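Local coordinates for probable thiosulfate sulfurtransferase (Thermus thermophilus, PDB 2EG4), which probably transfers sulfur from thiosulfate to an acceptor such as cyanide, as a two-domain rhodanese-like protein that also binds a zinc ion, at residues 62-76 and 86-98. Residues are numbered along the deposited sequence; the frame is centred on the assembly and turned at random.
Sequences SPVVLYDEGLTSRLC and GLEVQLWTEGWEP
Y67, the last residue of strand 64-67, lies against W96 in the loop beyond strand 89-92, its CD1 3.4 Å from CD2 of the indole, over the centre of that face, with CB above the five-membered ring in a CH-pi contact. The two rings are oblique, planes at 41°. E97 CG sits over the opposite face, toward its rim, and at the edge NE1 donates to D68 O (2.8 Å), meeting the carbonyl from above its plane. With chi1 at 53°, CG of W96 sits between its backbone N and carbonyl carbon, which turns the indole toward Y67 and D68. Replacing W96 by an alanine is likely to leave D68 O without its indole donor and open a gap beside the Y67 ring. Close by, G70 N binds T93 O on a lone pair (3.0 Å).

The contact illustrates how a beta-alpha-beta unit is held both along its strands and at the turn into its helix. Y67 and W92 close the paired parallel strands, joined by bonds such as L66 N to Q90 O (2.8 Å). On the face of L66 and L91, L75 from helix 73-84 sets CG 3.7 Å from L91 CD2. Further out, R74 grips the D68 carboxylate side-on, NE to OD2 at 2.7 Å and NH2 to OD1; T72 OG1 donates to OD2, which is also hydrogen-bonded to T12 OG1. Side chain and backbone of D68 are thus both engaged, consistent with a well-ordered turn into helix 73-84, which T72 OG1 caps by accepting from L75 N.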
# COMPACT_ATOMS: atom_id res chain seq x y z
N SER A 62 -10.97 13.75 2.80
CA SER A 62 -11.21 13.37 1.42
C SER A 62 -11.56 14.59 0.57
O SER A 62 -12.26 15.50 1.03
CB SER A 62 -12.35 12.38 1.31
OG SER A 62 -12.06 11.18 1.98
N PRO A 63 -11.08 14.63 -0.68
CA PRO A 63 -10.26 13.59 -1.32
C PRO A 63 -8.79 13.91 -1.11
O PRO A 63 -8.41 15.07 -0.93
CB PRO A 63 -10.66 13.71 -2.78
CG PRO A 63 -10.76 15.20 -2.94
CD PRO A 63 -11.50 15.64 -1.67
N VAL A 64 -7.96 12.87 -1.11
CA VAL A 64 -6.53 13.06 -0.95
C VAL A 64 -5.85 12.59 -2.23
O VAL A 64 -6.16 11.53 -2.77
CB VAL A 64 -5.95 12.25 0.25
CG1 VAL A 64 -4.39 12.36 0.27
CG2 VAL A 64 -6.52 12.80 1.55
N VAL A 65 -4.94 13.41 -2.74
CA VAL A 65 -4.20 13.04 -3.94
C VAL A 65 -2.76 12.83 -3.52
O VAL A 65 -2.12 13.76 -3.04
CB VAL A 65 -4.24 14.15 -5.03
CG1 VAL A 65 -3.31 13.77 -6.18
CG2 VAL A 65 -5.67 14.28 -5.58
N LEU A 66 -2.26 11.61 -3.68
CA LEU A 66 -0.87 11.34 -3.31
C LEU A 66 -0.00 11.32 -4.56
O LEU A 66 -0.39 10.75 -5.58
CB LEU A 66 -0.74 9.99 -2.59
CG LEU A 66 -1.52 9.84 -1.27
CD1 LEU A 66 -2.89 9.19 -1.55
CD2 LEU A 66 -0.71 8.96 -0.29
N TYR A 67 1.18 11.93 -4.49
CA TYR A 67 2.03 11.93 -5.67
C TYR A 67 3.48 11.56 -5.36
O TYR A 67 3.96 11.75 -4.24
CB TYR A 67 1.96 13.30 -6.38
CG TYR A 67 2.59 14.46 -5.63
CD1 TYR A 67 3.96 14.75 -5.75
CD2 TYR A 67 1.82 15.27 -4.79
CE1 TYR A 67 4.54 15.83 -5.06
CE2 TYR A 67 2.39 16.35 -4.09
CZ TYR A 67 3.75 16.62 -4.23
OH TYR A 67 4.30 17.69 -3.55
N ASP A 68 4.16 11.01 -6.36
CA ASP A 68 5.56 10.60 -6.25
C ASP A 68 6.05 10.52 -7.70
O ASP A 68 5.27 10.70 -8.65
CB ASP A 68 5.65 9.23 -5.55
CG ASP A 68 7.02 8.95 -4.94
OD1 ASP A 68 8.04 9.50 -5.43
OD2 ASP A 68 7.06 8.16 -3.98
N GLU A 69 7.34 10.32 -7.86
CA GLU A 69 7.92 10.24 -9.19
C GLU A 69 7.79 8.79 -9.66
O GLU A 69 8.64 7.94 -9.38
CB GLU A 69 9.38 10.68 -9.12
CG GLU A 69 10.07 10.77 -10.50
CD GLU A 69 9.22 11.56 -11.48
OE1 GLU A 69 8.80 12.68 -11.13
OE2 GLU A 69 8.96 11.05 -12.60
N GLY A 70 6.69 8.53 -10.35
CA GLY A 70 6.41 7.19 -10.83
C GLY A 70 5.58 6.42 -9.82
O GLY A 70 5.32 6.89 -8.70
N LEU A 71 5.17 5.22 -10.21
CA LEU A 71 4.34 4.37 -9.35
C LEU A 71 5.24 3.60 -8.40
O LEU A 71 5.48 2.41 -8.59
CB LEU A 71 3.53 3.41 -10.22
CG LEU A 71 2.45 2.59 -9.50
CD1 LEU A 71 1.28 3.46 -9.05
CD2 LEU A 71 1.95 1.53 -10.50
N THR A 72 5.68 4.27 -7.35
CA THR A 72 6.59 3.70 -6.38
C THR A 72 5.92 2.88 -5.28
O THR A 72 4.72 3.03 -5.01
CB THR A 72 7.40 4.81 -5.71
OG1 THR A 72 6.50 5.58 -4.90
CG2 THR A 72 8.02 5.73 -6.76
N SER A 73 6.69 2.00 -4.65
CA SER A 73 6.12 1.18 -3.60
C SER A 73 5.84 2.10 -2.39
O SER A 73 4.88 1.87 -1.68
CB SER A 73 7.07 0.03 -3.21
OG SER A 73 8.23 0.51 -2.59
N ARG A 74 6.65 3.14 -2.20
CA ARG A 74 6.38 4.04 -1.07
C ARG A 74 5.08 4.81 -1.32
O ARG A 74 4.30 5.01 -0.40
CB ARG A 74 7.56 4.99 -0.78
CG ARG A 74 7.81 6.01 -1.84
CD ARG A 74 9.17 6.70 -1.67
NE ARG A 74 9.45 7.48 -2.86
CZ ARG A 74 10.64 7.66 -3.41
NH1 ARG A 74 11.73 7.11 -2.88
NH2 ARG A 74 10.74 8.43 -4.49
N LEU A 75 4.82 5.21 -2.56
CA LEU A 75 3.57 5.89 -2.87
C LEU A 75 2.36 4.98 -2.64
O LEU A 75 1.41 5.37 -1.99
CB LEU A 75 3.58 6.36 -4.34
CG LEU A 75 2.24 6.83 -4.91
CD1 LEU A 75 1.80 8.12 -4.21
CD2 LEU A 75 2.38 7.07 -6.42
N CYS A 76 2.41 3.75 -3.14
CA CYS A 76 1.27 2.87 -2.98
C CYS A 76 1.06 2.36 -1.56
O CYS A 76 -0.08 2.23 -1.13
CB CYS A 76 1.40 1.72 -3.98
SG CYS A 76 1.32 2.28 -5.70
N GLY A 86 -10.18 4.91 5.35
CA GLY A 86 -11.44 5.45 4.88
C GLY A 86 -11.43 6.72 4.04
O GLY A 86 -12.48 7.26 3.70
N LEU A 87 -10.25 7.24 3.72
CA LEU A 87 -10.18 8.44 2.89
C LEU A 87 -10.30 8.06 1.42
O LEU A 87 -9.92 6.97 1.02
CB LEU A 87 -8.84 9.14 3.09
CG LEU A 87 -8.60 9.80 4.44
CD1 LEU A 87 -7.15 10.27 4.50
CD2 LEU A 87 -9.56 10.96 4.61
N GLU A 88 -10.85 8.98 0.62
CA GLU A 88 -10.96 8.77 -0.81
C GLU A 88 -9.59 9.19 -1.34
O GLU A 88 -9.16 10.31 -1.12
CB GLU A 88 -12.06 9.66 -1.39
CG GLU A 88 -13.46 9.26 -0.91
CD GLU A 88 -13.74 7.77 -1.14
OE1 GLU A 88 -13.60 7.31 -2.29
OE2 GLU A 88 -14.11 7.07 -0.16
N VAL A 89 -8.87 8.27 -1.98
CA VAL A 89 -7.52 8.57 -2.45
C VAL A 89 -7.31 8.38 -3.93
O VAL A 89 -8.00 7.58 -4.58
CB VAL A 89 -6.46 7.70 -1.70
CG1 VAL A 89 -6.53 7.97 -0.22
CG2 VAL A 89 -6.69 6.22 -1.97
N GLN A 90 -6.36 9.13 -4.47
CA GLN A 90 -6.01 9.03 -5.88
C GLN A 90 -4.50 9.12 -5.98
O GLN A 90 -3.88 9.88 -5.23
CB GLN A 90 -6.65 10.18 -6.66
CG GLN A 90 -6.41 10.14 -8.15
CD GLN A 90 -7.22 11.20 -8.87
OE1 GLN A 90 -8.39 11.43 -8.53
NE2 GLN A 90 -6.62 11.84 -9.87
N LEU A 91 -3.91 8.35 -6.89
CA LEU A 91 -2.47 8.34 -7.11
C LEU A 91 -2.17 9.26 -8.30
O LEU A 91 -2.92 9.29 -9.28
CB LEU A 91 -1.99 6.93 -7.46
CG LEU A 91 -2.20 5.80 -6.44
CD1 LEU A 91 -1.82 4.47 -7.08
CD2 LEU A 91 -1.36 6.07 -5.21
N TRP A 92 -1.04 9.97 -8.24
CA TRP A 92 -0.63 10.87 -9.31
C TRP A 92 0.87 10.62 -9.47
O TRP A 92 1.67 11.03 -8.63
CB TRP A 92 -0.91 12.30 -8.85
CG TRP A 92 -0.73 13.34 -9.91
CD1 TRP A 92 -0.55 13.13 -11.24
CD2 TRP A 92 -0.77 14.76 -9.72
NE1 TRP A 92 -0.48 14.34 -11.90
CE2 TRP A 92 -0.61 15.36 -10.99
CE3 TRP A 92 -0.93 15.58 -8.60
CZ2 TRP A 92 -0.61 16.74 -11.17
CZ3 TRP A 92 -0.93 16.97 -8.77
CH2 TRP A 92 -0.76 17.53 -10.05
N THR A 93 1.24 9.94 -10.55
CA THR A 93 2.63 9.53 -10.77
C THR A 93 3.44 10.33 -11.77
O THR A 93 4.64 10.15 -11.89
CB THR A 93 2.70 8.05 -11.21
OG1 THR A 93 1.98 7.89 -12.44
CG2 THR A 93 2.10 7.13 -10.14
N GLU A 94 2.78 11.21 -12.50
CA GLU A 94 3.48 12.01 -13.51
C GLU A 94 2.62 13.20 -13.86
O GLU A 94 1.40 13.07 -13.94
CB GLU A 94 3.74 11.14 -14.75
CG GLU A 94 2.94 11.47 -15.99
CD GLU A 94 3.42 12.74 -16.68
OE1 GLU A 94 4.66 12.93 -16.78
OE2 GLU A 94 2.58 13.54 -17.14
N GLY A 95 3.24 14.35 -14.07
CA GLY A 95 2.48 15.53 -14.45
C GLY A 95 2.40 16.62 -13.39
O GLY A 95 1.99 17.75 -13.67
N TRP A 96 2.80 16.27 -12.17
CA TRP A 96 2.78 17.21 -11.05
C TRP A 96 4.09 18.02 -10.92
O TRP A 96 4.12 19.05 -10.25
CB TRP A 96 2.57 16.44 -9.72
CG TRP A 96 3.56 15.30 -9.52
CD1 TRP A 96 3.37 13.98 -9.84
CD2 TRP A 96 4.89 15.39 -8.99
NE1 TRP A 96 4.50 13.26 -9.56
CE2 TRP A 96 5.45 14.10 -9.04
CE3 TRP A 96 5.66 16.45 -8.49
CZ2 TRP A 96 6.75 13.84 -8.61
CZ3 TRP A 96 6.95 16.19 -8.05
CH2 TRP A 96 7.48 14.90 -8.12
N GLU A 97 5.15 17.53 -11.56
CA GLU A 97 6.49 18.11 -11.44
C GLU A 97 6.61 19.59 -11.74
O GLU A 97 7.38 20.29 -11.06
CB GLU A 97 7.49 17.29 -12.27
CG GLU A 97 7.60 15.81 -11.81
CD GLU A 97 6.66 14.83 -12.55
OE1 GLU A 97 5.67 15.26 -13.16
OE2 GLU A 97 6.93 13.62 -12.50
N PRO A 98 5.86 20.10 -12.72
CA PRO A 98 5.96 21.54 -13.02
C PRO A 98 5.47 22.42 -11.87
O PRO A 98 5.81 23.61 -11.78
CB PRO A 98 5.05 21.71 -14.24
CG PRO A 98 5.19 20.38 -14.94
CD PRO A 98 5.11 19.40 -13.77
O HOH W 1 -13.74 9.84 3.30
O HOH W 2 6.74 10.31 -13.76
O HOH W 3 7.68 12.00 -15.52